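Long-range contact in arabinogalactan endo-1,4-beta-galactosidase (Ignisphaera aggregans, PDB 7OSK), which probably hydrolyses internal beta-1,4-galactosidic bonds of galactan and arabinogalactan as a calcium-containing family 53 glycoside hydrolase, of which this chain is the catalytic domain: residues Asp49-Val54 against Val88-Leu93. Sequence-based numbering, arbitrary orientation.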
loop_
_atom_site.group_PDB
_atom_site.type_symbol
_atom_site.label_atom_id
_atom_site.label_comp_id
_atom_site.label_asym_id
_atom_site.label_seq_id
_atom_site.Cartn_x
_atom_site.Cartn_y
_atom_site.Cartn_z
ATOM N N ASP A 49 10.784 -14.423 -7.558
ATOM C CA ASP A 49 9.373 -14.269 -7.201
ATOM C C ASP A 49 9.199 -13.290 -6.036
ATOM O O ASP A 49 8.136 -13.221 -5.418
ATOM C CB ASP A 49 8.764 -15.628 -6.847
ATOM C CG ASP A 49 9.530 -16.344 -5.750
ATOM O OD1 ASP A 49 10.746 -16.089 -5.608
ATOM O OD2 ASP A 49 8.917 -17.167 -5.034
ATOM N N PHE A 50 10.258 -12.538 -5.750
ATOM C CA PHE A 50 10.248 -11.512 -4.709
ATOM C C PHE A 50 9.228 -10.427 -5.055
ATOM O O PHE A 50 9.141 -10.008 -6.208
ATOM C CB PHE A 50 11.652 -10.918 -4.569
ATOM C CG PHE A 50 11.872 -10.129 -3.311
ATOM C CD1 PHE A 50 12.095 -10.771 -2.106
ATOM C CD2 PHE A 50 11.890 -8.747 -3.338
ATOM C CE1 PHE A 50 12.310 -10.047 -0.950
ATOM C CE2 PHE A 50 12.106 -8.021 -2.186
ATOM C CZ PHE A 50 12.320 -8.672 -0.993
ATOM N N ILE A 51 8.450 -9.978 -4.071
ATOM C CA ILE A 51 7.421 -8.975 -4.338
ATOM C C ILE A 51 8.056 -7.612 -4.570
ATOM O O ILE A 51 8.483 -6.939 -3.634
ATOM C CB ILE A 51 6.381 -8.881 -3.192
ATOM C CG1 ILE A 51 5.596 -10.189 -3.093
ATOM C CG2 ILE A 51 5.422 -7.696 -3.414
ATOM C CD1 ILE A 51 4.523 -10.196 -2.026
ATOM N N ARG A 52 8.123 -7.230 -5.840
ATOM C CA ARG A 52 8.585 -5.910 -6.242
ATOM C C ARG A 52 7.378 -5.146 -6.775
ATOM O O ARG A 52 7.222 -4.974 -7.981
ATOM C CB ARG A 52 9.687 -6.013 -7.301
ATOM C CG ARG A 52 10.739 -7.091 -7.018
ATOM C CD ARG A 52 11.352 -7.682 -8.290
ATOM N NE ARG A 52 10.351 -8.039 -9.300
ATOM C CZ ARG A 52 10.419 -9.090 -10.113
ATOM N NH1 ARG A 52 11.441 -9.933 -10.058
ATOM N NH2 ARG A 52 9.450 -9.300 -10.991
ATOM N N GLY A 53 6.515 -4.703 -5.865
ATOM C CA GLY A 53 5.239 -4.123 -6.244
ATOM C C GLY A 53 5.182 -2.616 -6.119
ATOM O O GLY A 53 6.122 -1.980 -5.643
ATOM N N VAL A 54 4.068 -2.051 -6.576
ATOM C CA VAL A 54 3.772 -0.635 -6.408
ATOM C C VAL A 54 2.299 -0.476 -6.060
ATOM O O VAL A 54 1.486 -1.343 -6.385
ATOM C CB VAL A 54 4.084 0.183 -7.681
ATOM C CG1 VAL A 54 5.570 0.153 -7.995
ATOM C CG2 VAL A 54 3.271 -0.332 -8.864
ATOM N N VAL A 88 8.247 -4.612 -12.139
ATOM C CA VAL A 88 7.168 -4.694 -11.162
ATOM C C VAL A 88 6.297 -5.918 -11.434
ATOM O O VAL A 88 5.842 -6.118 -12.558
ATOM C CB VAL A 88 6.297 -3.420 -11.174
ATOM C CG1 VAL A 88 5.112 -3.558 -10.224
ATOM C CG2 VAL A 88 7.134 -2.205 -10.800
ATOM N N ASN A 89 6.065 -6.726 -10.401
ATOM C CA ASN A 89 5.303 -7.967 -10.543
ATOM C C ASN A 89 4.046 -8.023 -9.680
ATOM O O ASN A 89 3.223 -8.925 -9.840
ATOM C CB ASN A 89 6.189 -9.167 -10.208
ATOM C CG ASN A 89 6.897 -9.015 -8.879
ATOM O OD1 ASN A 89 6.616 -8.091 -8.118
ATOM N ND2 ASN A 89 7.817 -9.928 -8.591
ATOM N N TRP A 90 3.908 -7.068 -8.763
ATOM C CA TRP A 90 2.747 -7.009 -7.878
ATOM C C TRP A 90 2.077 -5.642 -7.916
ATOM O O TRP A 90 2.733 -4.621 -8.134
ATOM C CB TRP A 90 3.149 -7.339 -6.440
ATOM C CG TRP A 90 3.182 -8.799 -6.141
ATOM C CD1 TRP A 90 4.136 -9.694 -6.522
ATOM C CD2 TRP A 90 2.218 -9.538 -5.381
ATOM N NE1 TRP A 90 3.824 -10.947 -6.052
ATOM C CE2 TRP A 90 2.651 -10.877 -5.347
ATOM C CE3 TRP A 90 1.030 -9.196 -4.728
ATOM C CZ2 TRP A 90 1.937 -11.876 -4.687
ATOM C CZ3 TRP A 90 0.323 -10.190 -4.073
ATOM C CH2 TRP A 90 0.779 -11.513 -4.057
ATOM N N ILE A 91 0.765 -5.643 -7.696
ATOM C CA ILE A 91 -0.035 -4.425 -7.664
ATOM C C ILE A 91 -0.807 -4.353 -6.351
ATOM O O ILE A 91 -1.481 -5.310 -5.963
ATOM C CB ILE A 91 -1.030 -4.363 -8.848
ATOM C CG1 ILE A 91 -0.293 -4.489 -10.187
ATOM C CG2 ILE A 91 -1.842 -3.074 -8.804
ATOM C CD1 ILE A 91 0.680 -3.356 -10.478
ATOM N N ARG A 92 -0.703 -3.215 -5.673
ATOM C CA ARG A 92 -1.435 -2.986 -4.431
ATOM C C ARG A 92 -2.493 -1.912 -4.640
ATOM O O ARG A 92 -2.205 -0.841 -5.170
ATOM C CB ARG A 92 -0.478 -2.584 -3.308
ATOM C CG ARG A 92 -1.146 -2.329 -1.966
ATOM C CD ARG A 92 -0.107 -2.060 -0.888
ATOM N NE ARG A 92 -0.709 -1.827 0.428
ATOM C CZ ARG A 92 -0.972 -0.628 0.940
ATOM N NH1 ARG A 92 -0.695 0.477 0.258
ATOM N NH2 ARG A 92 -1.516 -0.529 2.144
ATOM N N LEU A 93 -3.721 -2.212 -4.228
ATOM C CA LEU A 93 -4.842 -1.290 -4.391
ATOM C C LEU A 93 -5.641 -1.172 -3.103
ATOM O O LEU A 93 -6.010 -2.178 -2.499
ATOM C CB LEU A 93 -5.762 -1.756 -5.523
ATOM C CG LEU A 93 -5.167 -1.834 -6.930
ATOM C CD1 LEU A 93 -6.138 -2.530 -7.865
ATOM C CD2 LEU A 93 -4.820 -0.447 -7.450
HETATM O O HOH W 1 5.947 -12.956 -6.641
#
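Asn89 sets CG between its own backbone N and carbonyl carbon (chi1 51°), which swings the amide alongside Phe50-Arg52, while Trp90, with CG anti to its carbonyl carbon, lays its indole against Ile51. The Asn89 amide grips the backbone of 49-54 at two points. Its ND2 donates to Phe50 O at 2.7 Å, nearly straight (173°) and in the amide plane, and Arg52 N donates to a lone pair of Asn89 OD1 at 2.9 Å. These bonds fix the rotation of the amide, and the guanidinium of Arg52 lies face over face with it, the two planes 18° apart, without a hydrogen bond between their nitrogens. An alanine in place of Asn89 would probably leave Phe50 O and Arg52 N without these partners and the guanidinium without the neighbour over its face. On the indole, Ile51 CG1 makes a CH-pi contact over the five-membered ring of Trp90, 3.5 Å from Trp90 NE1, and Ile51 CD1 extends over the same face. From the Asn89 backbone onward, main-chain bonds continue the pairing: Asn89 N donates to Arg52 O, Val54 N to Trp90 O at 3.3 Å, and Arg92 N to Val54 O at 3.0 Å. Val54 meets Val88 methyl to methyl, Val54 CG2 to Val88 CG1 at 4.0 Å, and Leu83 of helix 79-85 touches both valines. The extended Arg92 leads away to salt bridges with Asp55 and Glu292. On its other edge strand 51-55 bonds to strand 346-352, closing the barrel. The parallel pairing described here, with helix 79-85 in the connection, is that of the first and second strands of the eight-stranded TIM barrel of the family 53 catalytic domain.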